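One contact in two related proteins. Structure 1 is CheC domain protein from Shewanella loihica, which probably acts in chemotaxis as a CheX-type phosphatase of the CheC-like superfamily, removing phosphate from the response regulator CheY: PDB 3IIC (chain A, 2.13 Å), residues 8-13 and 99-104. Structure 2 is CheC-like superfamily protein from Shewanella oneidensis: PDB 3H2D (chain B, 1.86 Å), residues 8-13 and 99-104. Structure 2 is superposed on structure 1 by the backbone atoms of these residues (RMSD 0.25 Å); each is numbered along its deposited sequence.

Structure 1 (3IIC); sequences NPFLDS and GGAKNL.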
loop_
_atom_site.group_PDB
_atom_site.type_symbol
_atom_site.label_atom_id
_atom_site.label_comp_id
_atom_site.label_asym_id
_atom_site.label_seq_id
_atom_site.Cartn_x
_atom_site.Cartn_y
_atom_site.Cartn_z
ATOM N N ASN A 8 -5.951 0.596 20.017
ATOM C CA ASN A 8 -7.427 0.660 20.190
ATOM C C ASN A 8 -8.225 1.670 19.337
ATOM O O ASN A 8 -9.257 1.288 18.817
ATOM C CB ASN A 8 -7.845 0.739 21.682
ATOM C CG ASN A 8 -7.724 -0.611 22.419
ATOM O OD1 ASN A 8 -7.446 -1.647 21.832
ATOM N ND2 ASN A 8 -7.952 -0.581 23.716
ATOM N N PRO A 9 -7.766 2.943 19.220
ATOM C CA PRO A 9 -8.424 3.939 18.355
ATOM C C PRO A 9 -8.611 3.478 16.890
ATOM O O PRO A 9 -9.644 3.757 16.313
ATOM C CB PRO A 9 -7.494 5.144 18.447
ATOM C CG PRO A 9 -6.990 5.063 19.866
ATOM C CD PRO A 9 -6.821 3.597 20.152
ATOM N N PHE A 10 -7.637 2.759 16.335
ATOM C CA PHE A 10 -7.754 2.197 14.977
ATOM C C PHE A 10 -8.827 1.106 14.917
ATOM O O PHE A 10 -9.614 1.078 13.988
ATOM C CB PHE A 10 -6.418 1.641 14.471
ATOM C CG PHE A 10 -5.368 2.691 14.250
ATOM C CD1 PHE A 10 -5.369 3.475 13.087
ATOM C CD2 PHE A 10 -4.372 2.911 15.206
ATOM C CE1 PHE A 10 -4.400 4.456 12.886
ATOM C CE2 PHE A 10 -3.391 3.873 15.006
ATOM C CZ PHE A 10 -3.398 4.662 13.856
ATOM N N LEU A 11 -8.868 0.242 15.929
ATOM C CA LEU A 11 -9.858 -0.863 15.997
ATOM C C LEU A 11 -11.302 -0.335 16.167
ATOM O O LEU A 11 -12.219 -0.762 15.456
ATOM C CB LEU A 11 -9.493 -1.858 17.118
ATOM C CG LEU A 11 -8.095 -2.520 17.054
ATOM C CD1 LEU A 11 -7.999 -3.623 18.115
ATOM C CD2 LEU A 11 -7.722 -3.087 15.641
ATOM N N ASP A 12 -11.469 0.606 17.098
ATOM C CA ASP A 12 -12.751 1.263 17.342
ATOM C C ASP A 12 -13.297 2.010 16.087
ATOM O O ASP A 12 -14.490 1.994 15.857
ATOM C CB ASP A 12 -12.633 2.292 18.467
ATOM C CG ASP A 12 -12.342 1.684 19.854
ATOM O OD1 ASP A 12 -12.562 0.477 20.122
ATOM O OD2 ASP A 12 -11.896 2.487 20.704
ATOM N N SER A 13 -12.421 2.682 15.334
ATOM C CA SER A 13 -12.808 3.445 14.136
ATOM C C SER A 13 -13.308 2.528 13.051
ATOM O O SER A 13 -14.245 2.897 12.359
ATOM C CB SER A 13 -11.663 4.279 13.548
ATOM O OG SER A 13 -11.169 5.180 14.488
ATOM N N GLY A 99 -8.373 8.564 9.711
ATOM C CA GLY A 99 -8.729 9.920 10.169
ATOM C C GLY A 99 -9.437 9.894 11.513
ATOM O O GLY A 99 -9.154 10.734 12.380
ATOM N N GLY A 100 -10.337 8.922 11.698
ATOM C CA GLY A 100 -11.026 8.713 12.978
ATOM C C GLY A 100 -10.039 8.382 14.106
ATOM O O GLY A 100 -10.164 8.901 15.209
ATOM N N ALA A 101 -9.070 7.504 13.820
ATOM C CA ALA A 101 -8.007 7.155 14.782
ATOM C C ALA A 101 -7.073 8.365 15.040
ATOM O O ALA A 101 -6.711 8.624 16.197
ATOM C CB ALA A 101 -7.208 5.934 14.294
ATOM N N LYS A 102 -6.707 9.079 13.959
ATOM C CA LYS A 102 -5.873 10.303 13.986
ATOM C C LYS A 102 -6.392 11.287 15.041
ATOM O O LYS A 102 -5.599 11.795 15.847
ATOM C CB LYS A 102 -5.854 11.004 12.598
ATOM C CG LYS A 102 -4.794 12.085 12.397
ATOM C CD LYS A 102 -5.234 13.131 11.393
ATOM C CE LYS A 102 -4.135 14.088 10.986
ATOM N NZ LYS A 102 -3.482 14.729 12.143
ATOM N N ASN A 103 -7.714 11.485 15.077
ATOM C CA ASN A 103 -8.366 12.412 16.047
ATOM C C ASN A 103 -8.364 11.960 17.502
ATOM O O ASN A 103 -8.122 12.777 18.419
ATOM C CB ASN A 103 -9.830 12.663 15.654
ATOM C CG ASN A 103 -9.983 13.376 14.308
ATOM O OD1 ASN A 103 -9.005 13.757 13.645
ATOM N ND2 ASN A 103 -11.225 13.580 13.919
ATOM N N LEU A 104 -8.728 10.691 17.718
ATOM C CA LEU A 104 -8.743 10.085 19.064
ATOM C C LEU A 104 -7.331 10.115 19.688
ATOM O O LEU A 104 -7.157 10.439 20.887
ATOM C CB LEU A 104 -9.297 8.646 19.018
ATOM C CG LEU A 104 -10.822 8.392 18.873
ATOM C CD1 LEU A 104 -11.573 9.413 17.992
ATOM C CD2 LEU A 104 -11.082 6.953 18.389
#
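Ala101 lays its methyl over one face of the Phe10 ring, a CH-pi contact in which Ala101 CB stands 3.3 Å from Phe10 CD1 and lies nearer the rim than the middle. Ala101 CB also packs 4.2 Å from Pro9 CB. Beside it, CB of Leu104 meets CB of Pro9 at 4.0 Å, and the Leu104 methyl CD2 faces the Ser13 hydroxyl. Ser13 OG rests 3.4 Å from C of Gly100, which brings no side chain to this crossing. With OG anti to its own carbonyl carbon (chi1 -58°), Ser13 donates to Pro9 O at 2.8 Å, an oxygen that also accepts from Ser13 N. Asp12, one residue back, is exposed; its CG lies 3.3 Å from Asn8 O. The contact joins helix 4-22 to helix 84-107; the axes of segments 8-13 and 99-104 run at 138° to each other. Leu105 continues the packing on Pro9 and Phe10.

Comparison
The exchange is at position 12, where the carboxylate of Asp12(A) gives way to the longer, uncharged amide of Gln12(B). Both side chains leave the helix alike: chi1 is -67° in each, and CG of Asp12(A) and CG of Gln12(B) are 0.2 Å apart after superposition. OD2 of Asp12(A) and CD of Gln12(B) are 0.5 Å apart, so one carboxylate oxygen gives its place to the amide carbon. OD1 of Asp12(A) has no counterpart, and OE1 and NE2 of Gln12(B) are additional. A negative charge on this exposed flank is thereby probably absent from structure 2. The hydrogen bond from Ser13(A) OG to Pro9(A) O is found again between Ser13(B) and Pro9(B). Phe10(A) and Ser13(A) and their counterparts Phe10(B) and Ser13(B) keep their places within the error. The models also differ in the leucine, chi2 35° in Leu104(A) and 171° in Leu104(B); the place of CD1 of Leu104(A) is left, while its touches on Pro9(A) and Ser13(A) have counterparts on Pro9(B) and Ser13(B).

Structure 2 (3H2D); sequences NPFLQS and GGAKNL.
Over one face of the Phe10 ring lies the methyl of Ala101, a CH-pi contact with Ala101 CB 3.4 Å from Phe10 CD1 and nearer the rim than the middle. Ala101 CB also packs 4.1 Å from Pro9 CB. Next to it, CB of Leu104 meets CB of Pro9 at 4.1 Å, and the Leu104 methyl CD1 faces the Ser13 hydroxyl. Ser13 OG comes within 3.3 Å of C of Gly100, which brings no side chain to this crossing. OG is anti to its own carbonyl carbon (chi1 -58°), which lets Ser13 donate to Pro9 O at 2.7 Å; Ser13 N gives that oxygen a second bond. Gln12 is exposed, with CG 3.2 Å from Asn8 O. Beyond CG its chain runs extended, which puts OE1, of the two amide ends, on the Leu104 side, 3.7 Å from Leu104 CD1. Segments 8-13 and 99-104 run at 131° to each other, and Leu105 continues the packing on Pro9 and Phe10.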
loop_
_atom_site.group_PDB
_atom_site.type_symbol
_atom_site.label_atom_id
_atom_site.label_comp_id
_atom_site.label_asym_id
_atom_site.label_seq_id
_atom_site.Cartn_x
_atom_site.Cartn_y
_atom_site.Cartn_z
ATOM N N ASN B 8 -6.026 0.397 19.628
ATOM C CA ASN B 8 -7.415 0.598 20.017
ATOM C C ASN B 8 -8.163 1.694 19.229
ATOM O O ASN B 8 -9.273 1.455 18.794
ATOM C CB ASN B 8 -7.559 0.802 21.533
ATOM C CG ASN B 8 -7.211 -0.454 22.323
ATOM O OD1 ASN B 8 -7.113 -1.518 21.737
ATOM N ND2 ASN B 8 -7.040 -0.336 23.629
ATOM N N PRO B 9 -7.567 2.884 19.027
ATOM C CA PRO B 9 -8.218 3.924 18.176
ATOM C C PRO B 9 -8.552 3.476 16.749
ATOM O O PRO B 9 -9.578 3.903 16.154
ATOM C CB PRO B 9 -7.190 5.055 18.164
ATOM C CG PRO B 9 -6.331 4.796 19.310
ATOM C CD PRO B 9 -6.314 3.367 19.617
ATOM N N PHE B 10 -7.686 2.628 16.196
ATOM C CA PHE B 10 -7.892 2.076 14.874
ATOM C C PHE B 10 -8.996 1.018 14.899
ATOM O O PHE B 10 -9.906 1.027 14.044
ATOM C CB PHE B 10 -6.569 1.484 14.342
ATOM C CG PHE B 10 -5.460 2.489 14.223
ATOM C CD1 PHE B 10 -5.333 3.257 13.081
ATOM C CD2 PHE B 10 -4.562 2.706 15.281
ATOM C CE1 PHE B 10 -4.285 4.214 12.962
ATOM C CE2 PHE B 10 -3.551 3.656 15.185
ATOM C CZ PHE B 10 -3.412 4.419 14.012
ATOM N N LEU B 11 -8.935 0.137 15.887
ATOM C CA LEU B 11 -10.008 -0.847 16.174
ATOM C C LEU B 11 -11.379 -0.169 16.277
ATOM O O LEU B 11 -12.346 -0.582 15.636
ATOM C CB LEU B 11 -9.676 -1.553 17.478
ATOM C CG LEU B 11 -10.692 -2.422 18.229
ATOM C CD1 LEU B 11 -11.348 -3.373 17.297
ATOM C CD2 LEU B 11 -9.957 -3.182 19.356
ATOM N N GLN B 12 -11.458 0.858 17.121
ATOM C CA GLN B 12 -12.737 1.517 17.385
ATOM C C GLN B 12 -13.268 2.170 16.106
ATOM O O GLN B 12 -14.449 2.090 15.795
ATOM C CB GLN B 12 -12.544 2.533 18.497
ATOM C CG GLN B 12 -12.214 1.876 19.863
ATOM C CD GLN B 12 -11.586 2.836 20.921
ATOM O OE1 GLN B 12 -11.546 4.080 20.749
ATOM N NE2 GLN B 12 -11.092 2.232 22.033
ATOM N N SER B 13 -12.365 2.803 15.362
ATOM C CA SER B 13 -12.755 3.498 14.153
ATOM C C SER B 13 -13.262 2.511 13.090
ATOM O O SER B 13 -14.228 2.820 12.412
ATOM C CB SER B 13 -11.624 4.409 13.605
ATOM O OG SER B 13 -11.255 5.344 14.604
ATOM N N GLY B 99 -8.288 8.373 9.787
ATOM C CA GLY B 99 -8.758 9.668 10.256
ATOM C C GLY B 99 -9.393 9.696 11.622
ATOM O O GLY B 99 -9.127 10.621 12.426
ATOM N N GLY B 100 -10.234 8.711 11.911
ATOM C CA GLY B 100 -10.823 8.602 13.227
ATOM C C GLY B 100 -9.780 8.317 14.288
ATOM O O GLY B 100 -9.842 8.866 15.397
ATOM N N ALA B 101 -8.797 7.496 13.935
ATOM C CA ALA B 101 -7.678 7.208 14.845
ATOM C C ALA B 101 -6.843 8.461 15.098
ATOM O O ALA B 101 -6.410 8.749 16.239
ATOM C CB ALA B 101 -6.810 6.109 14.270
ATOM N N LYS B 102 -6.574 9.208 14.022
ATOM C CA LYS B 102 -5.871 10.499 14.159
ATOM C C LYS B 102 -6.594 11.413 15.143
ATOM O O LYS B 102 -5.964 12.012 16.013
ATOM C CB LYS B 102 -5.764 11.147 12.767
ATOM C CG LYS B 102 -5.135 12.515 12.790
ATOM C CD LYS B 102 -5.040 13.072 11.377
ATOM C CE LYS B 102 -4.733 14.554 11.329
ATOM N NZ LYS B 102 -3.717 15.049 12.259
ATOM N N ASN B 103 -7.920 11.530 15.007
ATOM C CA ASN B 103 -8.704 12.330 15.923
ATOM C C ASN B 103 -8.601 11.858 17.387
ATOM O O ASN B 103 -8.331 12.650 18.272
ATOM C CB ASN B 103 -10.172 12.329 15.520
ATOM C CG ASN B 103 -10.989 13.282 16.351
ATOM O OD1 ASN B 103 -10.622 14.444 16.552
ATOM N ND2 ASN B 103 -12.089 12.801 16.839
ATOM N N LEU B 104 -8.884 10.579 17.597
ATOM C CA LEU B 104 -8.812 9.984 18.932
ATOM C C LEU B 104 -7.408 10.090 19.588
ATOM O O LEU B 104 -7.292 10.478 20.746
ATOM C CB LEU B 104 -9.251 8.513 18.830
ATOM C CG LEU B 104 -10.737 8.285 18.522
ATOM C CD1 LEU B 104 -11.003 6.782 18.231
ATOM C CD2 LEU B 104 -11.633 8.841 19.648
#